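Local coordinates for protein putative isochorismatase hydrolase (Oleispira antarctica, PDB 3LQY) that probably acts as a hydrolase of the isochorismatase family, although its own substrate and reaction are not established, at residues Y19-N24 with G32-A37; N28-T33 with A149-E154; H56-F61 with D74-H79; L116-A121 with C141-D146. All coordinates share one frame; numbering follows the deposited sequence. Where two conformers were deposited one is given.

Contact 1 (Y19-N24 with G32-A37)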
loop_
_atom_site.group_PDB
_atom_site.type_symbol
_atom_site.label_atom_id
_atom_site.label_comp_id
_atom_site.label_asym_id
_atom_site.label_seq_id
_atom_site.Cartn_x
_atom_site.Cartn_y
_atom_site.Cartn_z
ATOM N N TYR A 19 -7.253 -10.101 2.307
ATOM C CA TYR A 19 -6.611 -10.143 0.999
ATOM C C TYR A 19 -5.760 -11.353 0.706
ATOM O O TYR A 19 -5.430 -11.611 -0.426
ATOM C CB TYR A 19 -5.761 -8.875 0.773
ATOM C CG TYR A 19 -6.517 -7.591 0.451
ATOM C CD1 TYR A 19 -7.792 -7.624 -0.087
ATOM C CD2 TYR A 19 -5.909 -6.354 0.628
ATOM C CE1 TYR A 19 -8.441 -6.458 -0.474
ATOM C CE2 TYR A 19 -6.546 -5.145 0.267
ATOM C CZ TYR A 19 -7.831 -5.220 -0.274
ATOM O OH TYR A 19 -8.469 -4.057 -0.604
ATOM N N PHE A 20 -5.487 -12.168 1.701
ATOM C CA PHE A 20 -4.530 -13.257 1.567
ATOM C C PHE A 20 -5.286 -14.575 1.442
ATOM O O PHE A 20 -6.010 -15.004 2.394
ATOM C CB PHE A 20 -3.709 -13.326 2.856
ATOM C CG PHE A 20 -2.687 -12.222 3.012
ATOM C CD1 PHE A 20 -1.355 -12.500 2.862
ATOM C CD2 PHE A 20 -3.079 -10.907 3.320
ATOM C CE1 PHE A 20 -0.381 -11.485 3.052
ATOM C CE2 PHE A 20 -2.146 -9.886 3.485
ATOM C CZ PHE A 20 -0.788 -10.169 3.363
ATOM N N SER A 21 -5.087 -15.297 0.357
ATOM C CA SER A 21 -5.770 -16.582 0.222
ATOM C C SER A 21 -5.260 -17.613 1.265
ATOM O O SER A 21 -5.994 -18.557 1.589
ATOM C CB SER A 21 -5.624 -17.145 -1.163
ATOM O OG SER A 21 -4.258 -17.299 -1.472
ATOM N N THR A 22 -4.046 -17.412 1.800
ATOM C CA THR A 22 -3.538 -18.232 2.916
ATOM C C THR A 22 -4.205 -17.902 4.248
ATOM O O THR A 22 -4.002 -18.646 5.219
ATOM C CB THR A 22 -1.979 -18.133 3.058
ATOM O OG1 THR A 22 -1.586 -16.783 3.366
ATOM C CG2 THR A 22 -1.252 -18.575 1.772
ATOM N N TYR A 23 -5.038 -16.864 4.310
ATOM C CA TYR A 23 -5.783 -16.569 5.533
ATOM C C TYR A 23 -7.143 -17.221 5.559
ATOM O O TYR A 23 -7.946 -17.030 4.660
ATOM C CB TYR A 23 -5.898 -15.090 5.747
ATOM C CG TYR A 23 -6.701 -14.681 6.949
ATOM C CD1 TYR A 23 -6.150 -14.701 8.240
ATOM C CD2 TYR A 23 -8.014 -14.249 6.800
ATOM C CE1 TYR A 23 -6.871 -14.253 9.309
ATOM C CE2 TYR A 23 -8.762 -13.846 7.893
ATOM C CZ TYR A 23 -8.197 -13.856 9.129
ATOM O OH TYR A 23 -8.942 -13.416 10.206
ATOM N N ASN A 24 -7.361 -18.059 6.590
ATOM C CA ASN A 24 -8.601 -18.818 6.721
ATOM C C ASN A 24 -9.805 -17.876 6.821
ATOM O O ASN A 24 -9.858 -17.001 7.710
ATOM C CB ASN A 24 -8.565 -19.756 7.954
ATOM C CG ASN A 24 -9.727 -20.734 7.990
ATOM O OD1 ASN A 24 -10.180 -21.214 6.961
ATOM N ND2 ASN A 24 -10.118 -21.131 9.189
ATOM N N GLY A 32 -1.418 -13.347 -5.503
ATOM C CA GLY A 32 -0.006 -13.054 -5.181
ATOM C C GLY A 32 0.211 -12.191 -3.952
ATOM O O GLY A 32 1.290 -11.575 -3.773
ATOM N N THR A 33 -0.772 -12.126 -3.064
ATOM C CA THR A 33 -0.638 -11.252 -1.907
ATOM C C THR A 33 0.544 -11.652 -1.004
ATOM O O THR A 33 1.265 -10.811 -0.477
ATOM C CB THR A 33 -1.879 -11.267 -1.039
ATOM O OG1 THR A 33 -3.052 -11.345 -1.849
ATOM C CG2 THR A 33 -1.911 -10.032 -0.118
ATOM N N GLU A 34 0.712 -12.951 -0.813
ATOM C CA GLU A 34 1.768 -13.452 0.084
ATOM C C GLU A 34 3.148 -13.015 -0.398
ATOM O O GLU A 34 3.960 -12.470 0.392
ATOM C CB GLU A 34 1.668 -14.980 0.185
ATOM C CG GLU A 34 0.487 -15.453 0.992
ATOM C CD GLU A 34 -0.859 -15.333 0.328
ATOM O OE1 GLU A 34 -0.948 -14.981 -0.899
ATOM O OE2 GLU A 34 -1.846 -15.521 1.048
ATOM N N ALA A 35 3.405 -13.236 -1.694
ATOM C CA ALA A 35 4.652 -12.808 -2.307
ATOM C C ALA A 35 4.844 -11.290 -2.209
ATOM O O ALA A 35 5.968 -10.827 -1.934
ATOM C CB ALA A 35 4.762 -13.249 -3.799
ATOM N N ALA A 36 3.773 -10.517 -2.501
ATOM C CA ALA A 36 3.827 -9.094 -2.385
ATOM C C ALA A 36 4.201 -8.606 -0.998
ATOM O O ALA A 36 5.026 -7.708 -0.835
ATOM C CB ALA A 36 2.468 -8.460 -2.862
ATOM N N ALA A 37 3.558 -9.199 0.003
ATOM C CA ALA A 37 3.854 -8.961 1.399
ATOM C C ALA A 37 5.274 -9.387 1.751
ATOM O O ALA A 37 5.967 -8.715 2.522
ATOM C CB ALA A 37 2.828 -9.704 2.251
HETATM O O HOH W 1 -3.489 -14.556 -1.825
#

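Contact 2 (N28-T33 with A149-E154). With GOL (glycerol), chain B.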
loop_
_atom_site.group_PDB
_atom_site.type_symbol
_atom_site.label_atom_id
_atom_site.label_comp_id
_atom_site.label_asym_id
_atom_site.label_seq_id
_atom_site.Cartn_x
_atom_site.Cartn_y
_atom_site.Cartn_z
ATOM N N ASN A 28 -11.778 -11.539 0.567
ATOM C CA ASN A 28 -11.483 -10.820 -0.687
ATOM C C ASN A 28 -10.058 -11.135 -1.141
ATOM O O ASN A 28 -9.249 -10.225 -1.287
ATOM C CB ASN A 28 -11.683 -9.305 -0.488
ATOM C CG ASN A 28 -12.060 -8.571 -1.792
ATOM O OD1 ASN A 28 -13.241 -8.500 -2.184
ATOM N ND2 ASN A 28 -11.051 -7.998 -2.448
ATOM N N PRO A 29 -9.737 -12.441 -1.301
ATOM C CA PRO A 29 -8.389 -12.894 -1.603
ATOM C C PRO A 29 -7.938 -12.335 -2.931
ATOM O O PRO A 29 -8.751 -12.274 -3.880
ATOM C CB PRO A 29 -8.507 -14.432 -1.616
ATOM C CG PRO A 29 -9.921 -14.684 -1.924
ATOM C CD PRO A 29 -10.683 -13.570 -1.239
ATOM N N LEU A 30 -6.698 -11.858 -2.951
ATOM C CA LEU A 30 -6.091 -11.300 -4.154
ATOM C C LEU A 30 -5.097 -12.288 -4.682
ATOM O O LEU A 30 -4.790 -13.271 -4.021
ATOM C CB LEU A 30 -5.357 -10.019 -3.816
ATOM C CG LEU A 30 -6.164 -8.947 -3.110
ATOM C CD1 LEU A 30 -5.229 -7.753 -2.842
ATOM C CD2 LEU A 30 -7.407 -8.468 -3.891
ATOM N N VAL A 31 -4.574 -12.002 -5.857
ATOM C CA VAL A 31 -3.580 -12.836 -6.524
ATOM C C VAL A 31 -2.185 -12.418 -6.103
ATOM O O VAL A 31 -1.832 -11.264 -6.243
ATOM C CB VAL A 31 -3.695 -12.716 -8.056
ATOM C CG1 VAL A 31 -2.529 -13.414 -8.719
ATOM C CG2 VAL A 31 -5.040 -13.271 -8.532
ATOM N N GLY A 32 -1.418 -13.347 -5.503
ATOM C CA GLY A 32 -0.006 -13.054 -5.181
ATOM C C GLY A 32 0.211 -12.191 -3.952
ATOM O O GLY A 32 1.290 -11.575 -3.773
ATOM N N THR A 33 -0.772 -12.126 -3.064
ATOM C CA THR A 33 -0.638 -11.252 -1.907
ATOM C C THR A 33 0.544 -11.652 -1.004
ATOM O O THR A 33 1.265 -10.811 -0.477
ATOM C CB THR A 33 -1.879 -11.267 -1.039
ATOM O OG1 THR A 33 -3.052 -11.345 -1.849
ATOM C CG2 THR A 33 -1.911 -10.032 -0.118
ATOM N N ALA A 149 -0.401 -5.878 -4.936
ATOM C CA ALA A 149 -1.201 -6.990 -5.397
ATOM C C ALA A 149 -2.543 -6.529 -5.889
ATOM O O ALA A 149 -3.106 -5.535 -5.407
ATOM C CB ALA A 149 -1.401 -7.993 -4.222
ATOM N N THR A 150 -3.096 -7.283 -6.823
ATOM C CA THR A 150 -4.434 -7.007 -7.309
ATOM C C THR A 150 -5.107 -8.364 -7.605
ATOM O O THR A 150 -4.730 -9.400 -7.057
ATOM C CB THR A 150 -4.387 -6.007 -8.564
ATOM O OG1 THR A 150 -5.699 -5.635 -9.008
ATOM C CG2 THR A 150 -3.571 -6.592 -9.715
ATOM N N LEU A 151 -6.128 -8.340 -8.440
ATOM C CA LEU A 151 -6.884 -9.502 -8.807
ATOM C C LEU A 151 -7.375 -9.433 -10.260
ATOM O O LEU A 151 -7.230 -8.408 -10.970
ATOM C CB LEU A 151 -8.074 -9.682 -7.850
ATOM C CG LEU A 151 -8.929 -8.435 -7.518
ATOM C CD1 LEU A 151 -9.601 -7.728 -8.646
ATOM C CD2 LEU A 151 -9.992 -8.966 -6.522
ATOM N N ASP A 152 -7.972 -10.532 -10.696
ATOM C CA ASP A 152 -8.499 -10.615 -12.033
ATOM C C ASP A 152 -9.718 -9.685 -12.133
ATOM O O ASP A 152 -10.579 -9.695 -11.233
ATOM C CB ASP A 152 -8.961 -12.040 -12.379
ATOM C CG ASP A 152 -7.831 -13.056 -12.485
ATOM O OD1 ASP A 152 -6.648 -12.709 -12.377
ATOM O OD2 ASP A 152 -8.146 -14.265 -12.627
ATOM N N LEU A 153 -9.808 -8.918 -13.249
ATOM C CA LEU A 153 -10.961 -8.032 -13.492
ATOM C C LEU A 153 -11.709 -8.440 -14.745
ATOM O O LEU A 153 -11.139 -9.054 -15.645
ATOM C CB LEU A 153 -10.529 -6.563 -13.589
ATOM C CG LEU A 153 -9.973 -5.935 -12.302
ATOM C CD1 LEU A 153 -9.573 -4.512 -12.598
ATOM C CD2 LEU A 153 -10.974 -5.984 -11.158
ATOM N N GLU A 154 -12.997 -8.112 -14.792
ATOM C CA GLU A 154 -13.808 -8.336 -15.985
ATOM C C GLU A 154 -14.540 -7.042 -16.323
ATOM O O GLU A 154 -14.980 -6.280 -15.430
ATOM C CB GLU A 154 -14.785 -9.519 -15.792
ATOM C CG GLU A 154 -15.619 -9.881 -17.006
ATOM C CD GLU A 154 -16.980 -9.178 -17.029
ATOM O OE1 GLU A 154 -17.315 -8.485 -16.026
ATOM O OE2 GLU A 154 -17.726 -9.355 -18.027
HETATM C C1 GOL B . -0.036 -9.426 -8.443
HETATM O O1 GOL B . -1.392 -9.216 -8.066
HETATM C C2 GOL B . 0.173 -9.474 -9.980
HETATM O O2 GOL B . -0.325 -10.615 -10.640
HETATM C C3 GOL B . 1.664 -9.404 -10.296
HETATM O O3 GOL B . 2.008 -10.038 -11.512
#

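Contact 3 (H56-F61 with D74-H79)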
loop_
_atom_site.group_PDB
_atom_site.type_symbol
_atom_site.label_atom_id
_atom_site.label_comp_id
_atom_site.label_asym_id
_atom_site.label_seq_id
_atom_site.Cartn_x
_atom_site.Cartn_y
_atom_site.Cartn_z
ATOM N N HIS A 56 1.490 3.137 8.137
ATOM C CA HIS A 56 0.545 2.113 7.694
ATOM C C HIS A 56 -0.841 2.683 7.445
ATOM O O HIS A 56 -1.307 3.605 8.147
ATOM C CB HIS A 56 0.407 1.001 8.775
ATOM C CG HIS A 56 1.710 0.414 9.210
ATOM N ND1 HIS A 56 2.219 -0.751 8.675
ATOM C CD2 HIS A 56 2.612 0.834 10.136
ATOM C CE1 HIS A 56 3.365 -1.036 9.279
ATOM N NE2 HIS A 56 3.635 -0.081 10.151
ATOM N N VAL A 57 -1.532 2.069 6.498
ATOM C CA VAL A 57 -2.895 2.453 6.203
ATOM C C VAL A 57 -3.703 1.171 6.256
ATOM O O VAL A 57 -3.228 0.158 5.815
ATOM C CB VAL A 57 -2.997 3.105 4.832
ATOM C CG1 VAL A 57 -4.444 3.262 4.452
ATOM C CG2 VAL A 57 -2.250 4.481 4.839
ATOM N N ARG A 58 -4.901 1.242 6.823
ATOM C CA ARG A 58 -5.752 0.116 7.011
ATOM C C ARG A 58 -7.187 0.528 6.708
ATOM O O ARG A 58 -7.608 1.604 7.087
ATOM C CB ARG A 58 -5.622 -0.317 8.490
ATOM C CG ARG A 58 -5.988 -1.699 8.789
ATOM C CD ARG A 58 -5.652 -2.118 10.233
ATOM N NE ARG A 58 -6.446 -1.434 11.277
ATOM C CZ ARG A 58 -7.717 -1.692 11.572
ATOM N NH1 ARG A 58 -8.380 -2.659 10.948
ATOM N NH2 ARG A 58 -8.330 -1.001 12.545
ATOM N N HIS A 59 -7.938 -0.327 6.034
ATOM C CA HIS A 59 -9.324 -0.027 5.635
ATOM C C HIS A 59 -10.379 -0.784 6.420
ATOM O O HIS A 59 -10.237 -1.996 6.654
ATOM C CB HIS A 59 -9.515 -0.394 4.155
ATOM C CG HIS A 59 -10.802 0.110 3.572
ATOM N ND1 HIS A 59 -10.857 1.279 2.847
ATOM C CD2 HIS A 59 -12.074 -0.366 3.623
ATOM C CE1 HIS A 59 -12.103 1.503 2.470
ATOM N NE2 HIS A 59 -12.864 0.526 2.927
ATOM N N GLU A 60 -11.440 -0.080 6.813
ATOM C CA GLU A 60 -12.634 -0.726 7.317
ATOM C C GLU A 60 -13.876 -0.115 6.684
ATOM O O GLU A 60 -13.999 1.096 6.597
ATOM C CB GLU A 60 -12.701 -0.624 8.862
ATOM C CG GLU A 60 -11.763 -1.579 9.590
ATOM C CD GLU A 60 -11.873 -1.537 11.148
ATOM O OE1 GLU A 60 -12.598 -0.691 11.725
ATOM O OE2 GLU A 60 -11.201 -2.360 11.788
ATOM N N PHE A 61 -14.822 -0.961 6.297
ATOM C CA PHE A 61 -16.122 -0.500 5.833
ATOM C C PHE A 61 -17.002 0.090 6.949
ATOM O O PHE A 61 -16.739 -0.139 8.130
ATOM C CB PHE A 61 -16.867 -1.649 5.177
ATOM C CG PHE A 61 -16.413 -1.947 3.787
ATOM C CD1 PHE A 61 -15.203 -2.573 3.549
ATOM C CD2 PHE A 61 -17.194 -1.561 2.695
ATOM C CE1 PHE A 61 -14.788 -2.857 2.253
ATOM C CE2 PHE A 61 -16.781 -1.837 1.399
ATOM C CZ PHE A 61 -15.574 -2.471 1.177
ATOM N N ASP A 74 -11.125 -9.672 12.562
ATOM C CA ASP A 74 -9.747 -10.125 12.348
ATOM C C ASP A 74 -9.370 -9.982 10.846
ATOM O O ASP A 74 -8.192 -9.810 10.507
ATOM C CB ASP A 74 -9.523 -11.570 12.820
ATOM C CG ASP A 74 -9.798 -11.758 14.301
ATOM O OD1 ASP A 74 -9.857 -10.756 15.061
ATOM O OD2 ASP A 74 -9.928 -12.932 14.719
ATOM N N GLY A 75 -10.374 -10.030 9.955
ATOM C CA GLY A 75 -10.104 -10.014 8.519
ATOM C C GLY A 75 -9.572 -8.649 8.080
ATOM O O GLY A 75 -8.856 -8.527 7.057
ATOM N N ALA A 76 -9.889 -7.628 8.882
ATOM C CA ALA A 76 -9.455 -6.232 8.639
ATOM C C ALA A 76 -8.170 -5.869 9.356
ATOM O O ALA A 76 -7.710 -4.743 9.256
ATOM C CB ALA A 76 -10.544 -5.255 9.064
ATOM N N LYS A 77 -7.586 -6.811 10.071
ATOM C CA LYS A 77 -6.313 -6.588 10.764
ATOM C C LYS A 77 -5.171 -6.695 9.766
ATOM O O LYS A 77 -5.255 -7.474 8.833
ATOM C CB LYS A 77 -6.123 -7.621 11.890
ATOM C CG LYS A 77 -7.086 -7.463 13.028
ATOM C CD LYS A 77 -6.863 -8.578 14.121
ATOM C CE LYS A 77 -7.823 -8.447 15.273
ATOM N NZ LYS A 77 -7.697 -9.644 16.169
ATOM N N ILE A 78 -4.102 -5.920 9.987
ATOM C CA ILE A 78 -2.881 -6.013 9.182
ATOM C C ILE A 78 -2.290 -7.403 9.395
ATOM O O ILE A 78 -2.187 -7.913 10.554
ATOM C CB ILE A 78 -1.818 -4.997 9.635
ATOM C CG1 ILE A 78 -2.278 -3.576 9.330
ATOM C CG2 ILE A 78 -0.451 -5.312 8.993
ATOM C CD1 ILE A 78 -1.299 -2.502 9.802
ATOM N N HIS A 79 -1.870 -7.990 8.292
ATOM C CA HIS A 79 -1.335 -9.304 8.242
ATOM C C HIS A 79 -0.023 -9.313 9.037
ATOM O O HIS A 79 0.697 -8.301 9.015
ATOM C CB HIS A 79 -1.112 -9.697 6.799
ATOM C CG HIS A 79 -0.808 -11.143 6.616
ATOM N ND1 HIS A 79 0.480 -11.612 6.512
ATOM C CD2 HIS A 79 -1.615 -12.215 6.468
ATOM C CE1 HIS A 79 0.455 -12.920 6.351
ATOM N NE2 HIS A 79 -0.804 -13.320 6.355
#

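Contact 4 (L116-A121 with C141-D146)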
loop_
_atom_site.group_PDB
_atom_site.type_symbol
_atom_site.label_atom_id
_atom_site.label_comp_id
_atom_site.label_asym_id
_atom_site.label_seq_id
_atom_site.Cartn_x
_atom_site.Cartn_y
_atom_site.Cartn_z
ATOM N N LEU A 116 7.604 9.345 -0.790
ATOM C CA LEU A 116 6.894 8.136 -0.365
ATOM C C LEU A 116 7.372 6.931 -1.163
ATOM O O LEU A 116 7.649 7.028 -2.361
ATOM C CB LEU A 116 5.390 8.283 -0.564
ATOM C CG LEU A 116 4.679 9.430 0.144
ATOM C CD1 LEU A 116 3.211 9.508 -0.282
ATOM C CD2 LEU A 116 4.812 9.340 1.631
ATOM N N VAL A 117 7.463 5.788 -0.484
ATOM C CA VAL A 117 7.659 4.496 -1.153
ATOM C C VAL A 117 6.402 3.697 -0.836
ATOM O O VAL A 117 6.079 3.511 0.332
ATOM C CB VAL A 117 8.909 3.751 -0.660
ATOM C CG1 VAL A 117 8.927 2.309 -1.205
ATOM C CG2 VAL A 117 10.160 4.483 -1.085
ATOM N N ILE A 118 5.679 3.298 -1.886
ATOM C CA ILE A 118 4.301 2.776 -1.754
ATOM C C ILE A 118 4.253 1.295 -2.027
ATOM O O ILE A 118 4.806 0.823 -3.024
ATOM C CB ILE A 118 3.362 3.547 -2.693
ATOM C CG1 ILE A 118 3.193 4.981 -2.160
ATOM C CG2 ILE A 118 2.022 2.859 -2.856
ATOM C CD1 ILE A 118 2.826 6.026 -3.255
ATOM N N VAL A 119 3.619 0.558 -1.117
ATOM C CA VAL A 119 3.432 -0.875 -1.266
ATOM C C VAL A 119 2.012 -1.196 -0.778
ATOM O O VAL A 119 1.371 -0.390 -0.107
ATOM C CB VAL A 119 4.519 -1.682 -0.498
ATOM C CG1 VAL A 119 5.947 -1.170 -0.868
ATOM C CG2 VAL A 119 4.266 -1.669 1.032
ATOM N N GLY A 120 1.516 -2.360 -1.132
ATOM C CA GLY A 120 0.200 -2.767 -0.642
ATOM C C GLY A 120 -0.808 -3.160 -1.717
ATOM O O GLY A 120 -0.451 -3.700 -2.747
ATOM N N ALA A 121 -2.069 -2.884 -1.455
ATOM C CA ALA A 121 -3.162 -3.484 -2.232
ATOM C C ALA A 121 -4.392 -2.575 -2.156
ATOM O O ALA A 121 -4.562 -1.868 -1.168
ATOM C CB ALA A 121 -3.482 -4.874 -1.702
ATOM N N CYS A 141 6.950 10.207 -5.504
ATOM C CA CYS A 141 6.459 8.883 -5.185
ATOM C C CYS A 141 7.282 7.842 -5.899
ATOM O O CYS A 141 7.722 8.046 -7.054
ATOM C CB CYS A 141 5.008 8.744 -5.643
ATOM S SG CYS A 141 3.853 9.832 -4.815
ATOM N N ALA A 142 7.445 6.715 -5.216
ATOM C CA ALA A 142 7.914 5.504 -5.839
ATOM C C ALA A 142 6.928 4.416 -5.453
ATOM O O ALA A 142 6.250 4.522 -4.429
ATOM C CB ALA A 142 9.318 5.170 -5.360
ATOM N N VAL A 143 6.886 3.362 -6.257
ATOM C CA VAL A 143 6.005 2.243 -6.037
ATOM C C VAL A 143 6.860 1.010 -6.254
ATOM O O VAL A 143 7.527 0.878 -7.288
ATOM C CB VAL A 143 4.754 2.279 -6.976
ATOM C CG1 VAL A 143 3.839 1.113 -6.704
ATOM C CG2 VAL A 143 3.991 3.603 -6.846
ATOM N N ALA A 144 6.885 0.127 -5.231
ATOM C CA ALA A 144 7.620 -1.099 -5.360
ATOM C C ALA A 144 6.668 -2.073 -6.032
ATOM O O ALA A 144 5.765 -2.582 -5.414
ATOM C CB ALA A 144 8.073 -1.611 -3.999
ATOM N N HIS A 145 6.887 -2.351 -7.297
ATOM C CA HIS A 145 5.849 -3.030 -8.088
ATOM C C HIS A 145 5.601 -4.473 -7.664
ATOM O O HIS A 145 4.488 -4.988 -7.802
ATOM C CB HIS A 145 6.165 -2.967 -9.584
ATOM C CG HIS A 145 7.471 -3.585 -9.965
ATOM N ND1 HIS A 145 7.638 -4.944 -10.120
ATOM C CD2 HIS A 145 8.668 -3.024 -10.271
ATOM C CE1 HIS A 145 8.892 -5.198 -10.468
ATOM N NE2 HIS A 145 9.536 -4.048 -10.567
ATOM N N ASP A 146 6.639 -5.128 -7.140
ATOM C CA ASP A 146 6.529 -6.516 -6.699
ATOM C C ASP A 146 6.054 -6.632 -5.245
ATOM O O ASP A 146 5.954 -7.750 -4.721
ATOM C CB ASP A 146 7.827 -7.299 -6.963
ATOM C CG ASP A 146 9.059 -6.660 -6.341
ATOM O OD1 ASP A 146 9.018 -5.514 -5.879
ATOM O OD2 ASP A 146 10.102 -7.311 -6.346
#

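Contact 1 (Y19-N24 with G32-A37)
Phe-20 offers one face of its ring to the methyl of Thr-33, which stands over the centre: CG2 of Thr-33 is 3.5 Å from the centroid of the Phe-20 ring, a CH-pi contact 7° off the ring normal. The two side chains cross at about a right angle. In Thr-33 this methyl is anti to the backbone N, and the second branch of the threonine is put to a different use: its OG1 donates to Tyr-19 O at 2.8 Å, arriving from above the carbonyl plane. A beta-branched residue with one apolar and one polar arm therefore suits the place. One helical turn on, Ala-37 is small enough to sit at the ring's edge, with CB 3.8 Å from Phe-20 CE1.

Glu-34 and Thr-22 meet tip to tip. The glutamate chain bends at chi2 (74°), and the carboxylate plane of Glu-34 stands 88° from the Phe-20 ring. Glu-34 OE2 accepts twice from one residue: Thr-22 OG1 takes the anti lone pair at 2.7 Å, while Thr-22 N reaches the syn side of OE2 at 3.0 Å. The other oxygen is held by a water that donates to Glu-34 OE1 at 2.7 Å and accepts from Ser-21 N. A carboxylate in the first turn of a helix is also likely to suit the partial positive charge there. The type I turn from Phe-20 to Tyr-23, in the loop after strand 8-13, is thus fastened to the start of helix 33-49, while His-79 from the loop before strand 90-93 stacks on the Phe-20 ring.

Contact 2 (N28-T33 with A149-E154)
The backbones are joined by Val-31 N donating to Thr-150 O at 2.9 Å, and the other two polar backbone atoms of the same two residues are bridged by a glycerol, whose O1 accepts from Thr-150 N at 2.9 Å and donates to Val-31 O at 2.8 Å. The glycerol probably comes from the crystallisation liquor. Leu-30 is the main apolar link. Its CB lies 3.4 Å from Thr-150 O, and beyond it the two methyls part at CG, CD1 toward Ala-149 CB at 4.1 Å and CD2 against Leu-151 CD2 at 3.7 Å. The leucines cross obliquely.

Both segments lie at the C-terminal side of the parallel sheet of this alpha/beta fold: residues 28-33 lead from the loop after strand 8-13 into helix 33-49, whereas the segment 149-154 leaves the end of strand 140-149. An alanine in place of Leu-30 would keep CB but would probably open a gap beside Ala-149 and leave the Leu-151 methyl without its apolar partner. Nearer the surface, Val-31 CG2 approaches Asp-152 OD1 at 4.2 Å; that oxygen is hydrogen-bonded by Ala-162 N at the start of helix 162-173. Gly-32, the N-cap of helix 33-49, has a positive phi of 78°, a conformation easy for a residue without CB.

Contact 3 (H56-F61 with D74-H79)
Arg-58 extends with CG anti to its backbone N (chi1 -158°) and then bends at chi3 (67°), a course that takes its chain alongside the carbonyl of Ala-76. It projects from strand 54-59 of the parallel alpha/beta sheet, and Ala-76 belongs to the long irregular connection that leads on to strand 90-93. NH1 of Arg-58 donates to Ala-76 O at 2.8 Å; the oxygen lies in the guanidinium plane, whereas the nitrogen stands 56° out of the carbonyl plane. The same carbonyl accepts from Gln-16.

Glu-60 meets the guanidinium end-on, in its plane, and forms a salt bridge with it: NH1 and NH2 of Arg-58 both grip Glu-60 OE2, at 3.0 and 3.3 Å, from the same face of the carboxylate. Arginine suits the place because its flat head can serve a backbone oxygen and a carboxylate at once while its methylenes meet apolar neighbours. A leucine in its place would probably leave the Glu-60 carboxylate without this charged mate and deprive the Ala-76 carbonyl of one donor.

Ala-76 is small enough to let the arginine and the glutamate close over it, its CB lying 3.9 Å from Glu-60 CG. Ile-78 packs against the aliphatic part of Arg-58, with CG1 3.8 Å from Arg-58 CD. The end of the isoleucine reaches back along the strand to His-56, whose NE2 is hydrogen-bonded to Glu-88 OE1: Ile-78 CD1 comes within 4.0 Å of His-56 CB.

Contact 4 (L116-A121 with C141-D146)
Ile-118 and Val-143 meet side by side on one face of the sheet, with Ile-118 CB 4.2 Å from Val-143 CG2. Ile-118 CG1 is anti to its carbonyl carbon (chi1 -70°), and at the end of this branch CD1 lies 4.2 Å from Cys-141 CB. Thr-131 and Ala-134 of helix 128-137 cover this face. On the other face Val-117 lies beside Ala-142. Nearer the strand ends Val-119 CG1 packs 3.8 Å from Ala-144 CB; a small residue suits position 144, where Leu-43 of helix 33-49 touches both members of the pair.

Between the faces the backbone polar atoms pair in parallel register. Leu-116 O accepts from Ala-142 N at 2.9 Å, Ala-142 O from Ile-118 N at 2.9 Å, and Ile-118 O from Ala-144 N at 3.1 Å. Beyond the last bond the second strand gives way to a corner at His-145 and Asp-146, where the Asp-146 carboxylate binds Ala-183 N. The strands, 32° apart, and the intervening helix 128-137 make a beta-alpha-beta crossover, the repeating element of this alpha/beta fold. Its loop before the helix carries Cys-126, found as 3-sulfinoalanine, at a position consistent with that of the active-site cysteine in cysteine hydrolases of this family.

From the N terminus, contact 1 closes the short loop between strand 8-13 and helix 33-49. Contact 2 starts inside that loop, shares Gly-32 and Thr-33 with contact 1, and ties it to the far end of strand 140-149, so that contacts 3 and 4 both nest within the long span it closes. These two follow in series on the same sheet, about 18 Å apart between centres: contact 3 folds the connection after strand 54-59 back on that strand, and contact 4 pairs strands 115-121 and 140-149. Phe-20 on His-79 joins contact 1 to contact 3, while Ala-121 touches Tyr-19 and Leu-30, bringing contact 4 against contacts 1 and 2.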